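Local structure of putative phenazine biosynthesis PhzC/PhzF protein (Clostridium difficile, 4DUN) at residues E34-I39 with E59-T64; I176-Q181 with V188-C193. The protein probably acts as an isomerase of the PhzF family, although its substrate and physiological reaction are not established. All blocks are in the same frame, centred on the assembly; numbering follows the deposited sequence. Where two conformers were deposited one is given.

Overall arrangement
From the N terminus, the chain runs through two paired strands into helix 33-43, then through strand 47-54 into strand 57-63, which returns beneath that helix; contact 1 closes this loop of 19 residues. Much further on, contact 2 closes a beta hairpin, with six residues between segments 176-181 and 188-193. The two contacts neither nest nor cross: the first is complete before the second opens. They lie on opposite sides of the chain's centre, their own centres about 29 Å apart, consistent with the two-lobed fold of the PhzF family. Contact 1 joins a helix to a strand of one lobe, whereas contact 2 pairs neighbouring strands in the other.

Contact 1 of 2, residues E34-I39 with E59-T64; sequences ELMQKI and ELRWFT
M36 and F63 form the apolar part of this contact, the methionine chain crossing the ring at about a right angle. M36 CB lies over one ring face, 3.9 Å from the F63 centroid, in a CH-pi contact. The chain is extended beyond CG, which carries M36 SD out past the rim to 3.6 Å from F63 CE1, an oblique Met-aromatic contact. Beyond the ring M36 SD meets the aliphatic part of R61, 4.1 Å from R61 CD; the guanidinium turns to a salt bridge with E68.

Helix 33-43 thus packs on one side of strand 57-63 in the first lobe of the PhzF fold, of the diaminopimelate epimerase clan, the short segments crossing at -50°. M36 also touches F50 on the adjoining strand 47-54.

The polar part belongs to Q37. Its backbone N sits over the same face of F63 as M36 CB, whereas Q37 OE1 comes to the ring edge, in plane, 3.4 Å from F63 CD2. With CG anti to the backbone N (chi1 -175°) and a bend at chi2, the amide swings toward the strand's end. There Q37 NE2 donates to T64 O at 2.9 Å, a fairly straight bond (158°) lying in both the amide and carbonyl planes. T64 OG1 is bonded to backbone N of K66 and A67, and the T64 side chain touches E47, the predicted active-site residue.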
loop_
_atom_site.group_PDB
_atom_site.type_symbol
_atom_site.label_atom_id
_atom_site.label_comp_id
_atom_site.label_asym_id
_atom_site.label_seq_id
_atom_site.Cartn_x
_atom_site.Cartn_y
_atom_site.Cartn_z
ATOM N N GLU A 34 -13.796 4.341 13.253
ATOM C CA GLU A 34 -12.578 3.595 13.608
ATOM C C GLU A 34 -12.448 2.313 12.761
ATOM O O GLU A 34 -11.330 1.933 12.401
ATOM C CB GLU A 34 -12.556 3.253 15.096
ATOM C CG GLU A 34 -12.098 4.409 15.970
ATOM C CD GLU A 34 -12.129 4.150 17.468
ATOM O OE1 GLU A 34 -12.776 3.167 17.892
ATOM O OE2 GLU A 34 -11.524 4.949 18.219
ATOM N N LEU A 35 -13.582 1.663 12.433
ATOM C CA LEU A 35 -13.570 0.479 11.570
ATOM C C LEU A 35 -13.263 0.894 10.113
ATOM O O LEU A 35 -12.515 0.182 9.438
ATOM C CB LEU A 35 -14.876 -0.312 11.659
ATOM C CG LEU A 35 -14.929 -1.654 10.871
ATOM C CD1 LEU A 35 -13.751 -2.579 11.206
ATOM C CD2 LEU A 35 -16.250 -2.367 11.110
ATOM N N MET A 36 -13.810 2.056 9.642
ATOM C CA MET A 36 -13.493 2.532 8.289
ATOM C C MET A 36 -11.981 2.764 8.183
ATOM O O MET A 36 -11.374 2.360 7.189
ATOM C CB MET A 36 -14.270 3.815 7.929
ATOM C CG MET A 36 -15.749 3.599 7.779
ATOM S SD MET A 36 -16.513 5.183 7.354
ATOM C CE MET A 36 -18.254 4.769 7.629
ATOM N N GLN A 37 -11.362 3.375 9.232
ATOM C CA GLN A 37 -9.923 3.616 9.239
ATOM C C GLN A 37 -9.142 2.299 9.170
ATOM O O GLN A 37 -8.172 2.212 8.404
ATOM C CB GLN A 37 -9.483 4.423 10.489
ATOM C CG GLN A 37 -7.985 4.791 10.456
ATOM C CD GLN A 37 -7.650 5.652 9.263
ATOM O OE1 GLN A 37 -7.916 6.848 9.263
ATOM N NE2 GLN A 37 -7.079 5.060 8.209
ATOM N N LYS A 38 -9.544 1.279 9.972
ATOM C CA LYS A 38 -8.847 -0.029 9.964
ATOM C C LYS A 38 -8.907 -0.661 8.591
ATOM O O LYS A 38 -7.897 -1.214 8.121
ATOM C CB LYS A 38 -9.425 -1.002 11.013
ATOM C CG LYS A 38 -9.116 -0.647 12.490
ATOM C CD LYS A 38 -7.649 -0.274 12.775
ATOM C CE LYS A 38 -6.743 -1.453 13.020
ATOM N NZ LYS A 38 -5.338 -1.019 13.234
ATOM N N ILE A 39 -10.080 -0.558 7.936
ATOM C CA ILE A 39 -10.291 -1.096 6.582
ATOM C C ILE A 39 -9.376 -0.379 5.588
ATOM O O ILE A 39 -8.734 -1.053 4.775
ATOM C CB ILE A 39 -11.783 -1.048 6.137
ATOM C CG1 ILE A 39 -12.602 -2.086 6.952
ATOM C CG2 ILE A 39 -11.943 -1.285 4.589
ATOM C CD1 ILE A 39 -14.150 -1.792 6.994
ATOM N N GLU A 59 -24.016 8.981 1.496
ATOM C CA GLU A 59 -22.998 9.656 2.298
ATOM C C GLU A 59 -21.683 9.108 1.852
ATOM O O GLU A 59 -21.565 7.889 1.701
ATOM C CB GLU A 59 -23.186 9.411 3.799
ATOM C CG GLU A 59 -24.269 10.261 4.420
ATOM C CD GLU A 59 -24.349 10.051 5.917
ATOM O OE1 GLU A 59 -23.294 9.813 6.555
ATOM O OE2 GLU A 59 -25.479 10.100 6.447
ATOM N N LEU A 60 -20.709 9.973 1.620
ATOM C CA LEU A 60 -19.396 9.545 1.118
ATOM C C LEU A 60 -18.296 10.089 2.010
ATOM O O LEU A 60 -18.245 11.297 2.249
ATOM C CB LEU A 60 -19.200 10.010 -0.349
ATOM C CG LEU A 60 -17.789 9.860 -1.004
ATOM C CD1 LEU A 60 -17.363 8.378 -1.109
ATOM C CD2 LEU A 60 -17.726 10.561 -2.384
ATOM N N ARG A 61 -17.469 9.175 2.516
ATOM C CA ARG A 61 -16.235 9.498 3.222
ATOM C C ARG A 61 -15.002 8.846 2.569
ATOM O O ARG A 61 -15.117 7.878 1.923
ATOM C CB ARG A 61 -16.293 9.112 4.704
ATOM C CG ARG A 61 -17.431 9.724 5.494
ATOM C CD ARG A 61 -17.496 9.171 6.927
ATOM N NE ARG A 61 -18.620 9.642 7.726
ATOM C CZ ARG A 61 -18.515 10.575 8.660
ATOM N NH1 ARG A 61 -17.368 11.136 8.899
ATOM N NH2 ARG A 61 -19.548 10.947 9.367
ATOM N N TRP A 62 -13.861 9.448 2.776
ATOM C CA TRP A 62 -12.615 8.928 2.276
ATOM C C TRP A 62 -11.586 8.862 3.384
ATOM O O TRP A 62 -11.458 9.759 4.161
ATOM C CB TRP A 62 -12.032 9.773 1.147
ATOM C CG TRP A 62 -12.977 10.366 0.168
ATOM C CD1 TRP A 62 -13.323 9.861 -1.034
ATOM C CD2 TRP A 62 -13.660 11.596 0.288
ATOM N NE1 TRP A 62 -14.157 10.679 -1.667
ATOM C CE2 TRP A 62 -14.415 11.753 -0.871
ATOM C CE3 TRP A 62 -13.719 12.572 1.267
ATOM C CZ2 TRP A 62 -15.190 12.840 -1.090
ATOM C CZ3 TRP A 62 -14.506 13.630 1.056
ATOM C CH2 TRP A 62 -15.236 13.764 -0.106
ATOM N N PHE A 63 -10.827 7.783 3.368
ATOM C CA PHE A 63 -9.760 7.562 4.329
ATOM C C PHE A 63 -8.494 7.163 3.618
ATOM O O PHE A 63 -8.524 6.269 2.766
ATOM C CB PHE A 63 -10.158 6.435 5.293
ATOM C CG PHE A 63 -11.198 6.797 6.310
ATOM C CD1 PHE A 63 -12.546 6.880 5.953
ATOM C CD2 PHE A 63 -10.851 6.995 7.642
ATOM C CE1 PHE A 63 -13.519 7.186 6.911
ATOM C CE2 PHE A 63 -11.832 7.291 8.598
ATOM C CZ PHE A 63 -13.157 7.393 8.219
ATOM N N THR A 64 -7.374 7.783 3.990
ATOM C CA THR A 64 -6.077 7.296 3.527
ATOM C C THR A 64 -5.743 6.119 4.480
ATOM O O THR A 64 -6.458 5.952 5.475
ATOM C CB THR A 64 -4.998 8.405 3.594
ATOM O OG1 THR A 64 -4.749 8.684 4.976
ATOM C CG2 THR A 64 -5.376 9.679 2.810
#

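Contact 2 of 2, residues I176-Q181 with V188-C193; sequences IIITAQ and VSRYFC
I178 and R190 form a hydrogen-bonded pair in the middle of an antiparallel beta hairpin in which nearly all touching residues are buried in the protein. Their side chains lie side by side, I178 CG1 3.8 Å from R190 CB. I178 CD1 then reaches the edge of the F192 ring, 3.9 Å from CE2. F192 CZ in turn lies over one face of the R190 guanidinium, whose NE forms a salt bridge with E199 and whose NH1 bonds to the carbonyls of V157 and Y160, so this buried charge is well supplied with partners.

On the other face of the hairpin, I177 CG1 presses obliquely on the Y191 ring, 3.4 Å from CD2. The ring directs its OH to D146 and to a bound buffer molecule (bis-tris), probably from the crystallisation liquor, consistent with a pocket here. Farther along this face, T179 and S189 pack on L210 of helix 207-218.

The solvent side is confined to exposed Q181, which adds little beyond its carbonyl near V188. Next to it the A180 and V188 side chains meet loosely, CB to CG2 4.3 Å, yet the backbone is firmly gripped: V188 N donates to A180 O at 2.9 Å, and V188 O accepts two bonds. T179 OG1, set anti to its backbone N (chi1 -171°) and also bonded to W214 NE1, and A180 N approach V188 O from opposite faces of its carbonyl plane, at 2.8 and 3.2 Å.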
loop_
_atom_site.group_PDB
_atom_site.type_symbol
_atom_site.label_atom_id
_atom_site.label_comp_id
_atom_site.label_asym_id
_atom_site.label_seq_id
_atom_site.Cartn_x
_atom_site.Cartn_y
_atom_site.Cartn_z
ATOM N N ILE A 176 3.210 20.898 -5.506
ATOM C CA ILE A 176 4.086 21.499 -6.512
ATOM C C ILE A 176 3.701 20.902 -7.852
ATOM O O ILE A 176 3.806 19.684 -8.044
ATOM C CB ILE A 176 5.603 21.284 -6.197
ATOM C CG1 ILE A 176 5.980 21.656 -4.725
ATOM C CG2 ILE A 176 6.499 21.969 -7.237
ATOM C CD1 ILE A 176 5.711 23.136 -4.260
ATOM N N ILE A 177 3.291 21.772 -8.779
ATOM C CA ILE A 177 2.880 21.382 -10.117
ATOM C C ILE A 177 3.944 21.806 -11.133
ATOM O O ILE A 177 4.408 22.953 -11.097
ATOM C CB ILE A 177 1.504 22.036 -10.477
ATOM C CG1 ILE A 177 0.362 21.619 -9.509
ATOM C CG2 ILE A 177 1.109 21.790 -11.959
ATOM C CD1 ILE A 177 -0.860 22.523 -9.622
ATOM N N ILE A 178 4.286 20.906 -12.063
ATOM C CA ILE A 178 5.128 21.241 -13.198
ATOM C C ILE A 178 4.235 21.052 -14.431
ATOM O O ILE A 178 3.435 20.121 -14.461
ATOM C CB ILE A 178 6.482 20.485 -13.261
ATOM C CG1 ILE A 178 6.282 18.951 -13.350
ATOM C CG2 ILE A 178 7.401 20.894 -12.097
ATOM C CD1 ILE A 178 7.583 18.146 -13.637
ATOM N N THR A 179 4.274 21.981 -15.391
ATOM C CA THR A 179 3.368 21.881 -16.542
ATOM C C THR A 179 4.060 22.352 -17.818
ATOM O O THR A 179 4.998 23.139 -17.747
ATOM C CB THR A 179 2.057 22.693 -16.260
ATOM O OG1 THR A 179 1.101 22.438 -17.284
ATOM C CG2 THR A 179 2.295 24.203 -16.161
ATOM N N ALA A 180 3.591 21.866 -18.985
ATOM C CA ALA A 180 4.104 22.292 -20.301
ATOM C C ALA A 180 3.094 21.924 -21.363
ATOM O O ALA A 180 2.137 21.207 -21.057
ATOM C CB ALA A 180 5.447 21.613 -20.599
ATOM N N GLN A 181 3.276 22.414 -22.602
ATOM C CA GLN A 181 2.393 21.993 -23.699
ATOM C C GLN A 181 2.640 20.503 -23.978
ATOM O O GLN A 181 3.770 20.035 -23.817
ATOM C CB GLN A 181 2.669 22.807 -24.968
ATOM C CG GLN A 181 1.819 24.042 -25.098
ATOM C CD GLN A 181 2.028 24.693 -26.436
ATOM O OE1 GLN A 181 1.460 24.278 -27.452
ATOM N NE2 GLN A 181 2.846 25.725 -26.458
ATOM N N VAL A 188 0.317 19.086 -20.392
ATOM C CA VAL A 188 0.695 18.007 -19.498
ATOM C C VAL A 188 1.069 18.580 -18.166
ATOM O O VAL A 188 1.430 19.760 -18.080
ATOM C CB VAL A 188 1.858 17.128 -20.067
ATOM C CG1 VAL A 188 1.454 16.410 -21.353
ATOM C CG2 VAL A 188 3.150 17.943 -20.272
ATOM N N SER A 189 1.049 17.742 -17.137
ATOM C CA SER A 189 1.492 18.150 -15.794
ATOM C C SER A 189 1.870 16.934 -14.966
ATOM O O SER A 189 1.600 15.801 -15.350
ATOM C CB SER A 189 0.434 18.977 -15.058
ATOM O OG SER A 189 -0.666 18.172 -14.648
ATOM N N ARG A 190 2.589 17.189 -13.894
ATOM C CA ARG A 190 2.931 16.245 -12.841
ATOM C C ARG A 190 2.710 16.997 -11.534
ATOM O O ARG A 190 2.959 18.207 -11.466
ATOM C CB ARG A 190 4.343 15.677 -12.967
ATOM C CG ARG A 190 4.484 14.697 -14.142
ATOM C CD ARG A 190 5.924 14.362 -14.388
ATOM N NE ARG A 190 6.461 13.514 -13.328
ATOM C CZ ARG A 190 7.754 13.307 -13.112
ATOM N NH1 ARG A 190 8.672 13.894 -13.887
ATOM N NH2 ARG A 190 8.145 12.515 -12.125
ATOM N N TYR A 191 2.177 16.303 -10.533
ATOM C CA TYR A 191 1.831 16.915 -9.253
ATOM C C TYR A 191 2.576 16.195 -8.132
ATOM O O TYR A 191 2.445 14.980 -7.987
ATOM C CB TYR A 191 0.298 16.846 -9.051
ATOM C CG TYR A 191 -0.217 17.583 -7.837
ATOM C CD1 TYR A 191 -0.175 17.000 -6.573
ATOM C CD2 TYR A 191 -0.879 18.800 -7.966
ATOM C CE1 TYR A 191 -0.685 17.664 -5.449
ATOM C CE2 TYR A 191 -1.383 19.477 -6.852
ATOM C CZ TYR A 191 -1.285 18.903 -5.595
ATOM O OH TYR A 191 -1.791 19.559 -4.499
ATOM N N PHE A 192 3.329 16.946 -7.329
ATOM C CA PHE A 192 4.131 16.395 -6.238
ATOM C C PHE A 192 3.588 16.813 -4.873
ATOM O O PHE A 192 3.285 17.996 -4.647
ATOM C CB PHE A 192 5.615 16.813 -6.391
ATOM C CG PHE A 192 6.167 16.400 -7.744
ATOM C CD1 PHE A 192 6.508 15.075 -8.000
ATOM C CD2 PHE A 192 6.298 17.327 -8.773
ATOM C CE1 PHE A 192 6.964 14.681 -9.267
ATOM C CE2 PHE A 192 6.746 16.932 -10.039
ATOM C CZ PHE A 192 7.087 15.610 -10.271
ATOM N N CYS A 193 3.481 15.817 -3.963
ATOM C CA CYS A 193 2.996 15.951 -2.590
ATOM C C CYS A 193 4.196 15.807 -1.648
ATOM O O CYS A 193 4.553 14.677 -1.271
ATOM C CB CYS A 193 1.915 14.911 -2.301
ATOM S SG CYS A 193 0.646 14.795 -3.585
#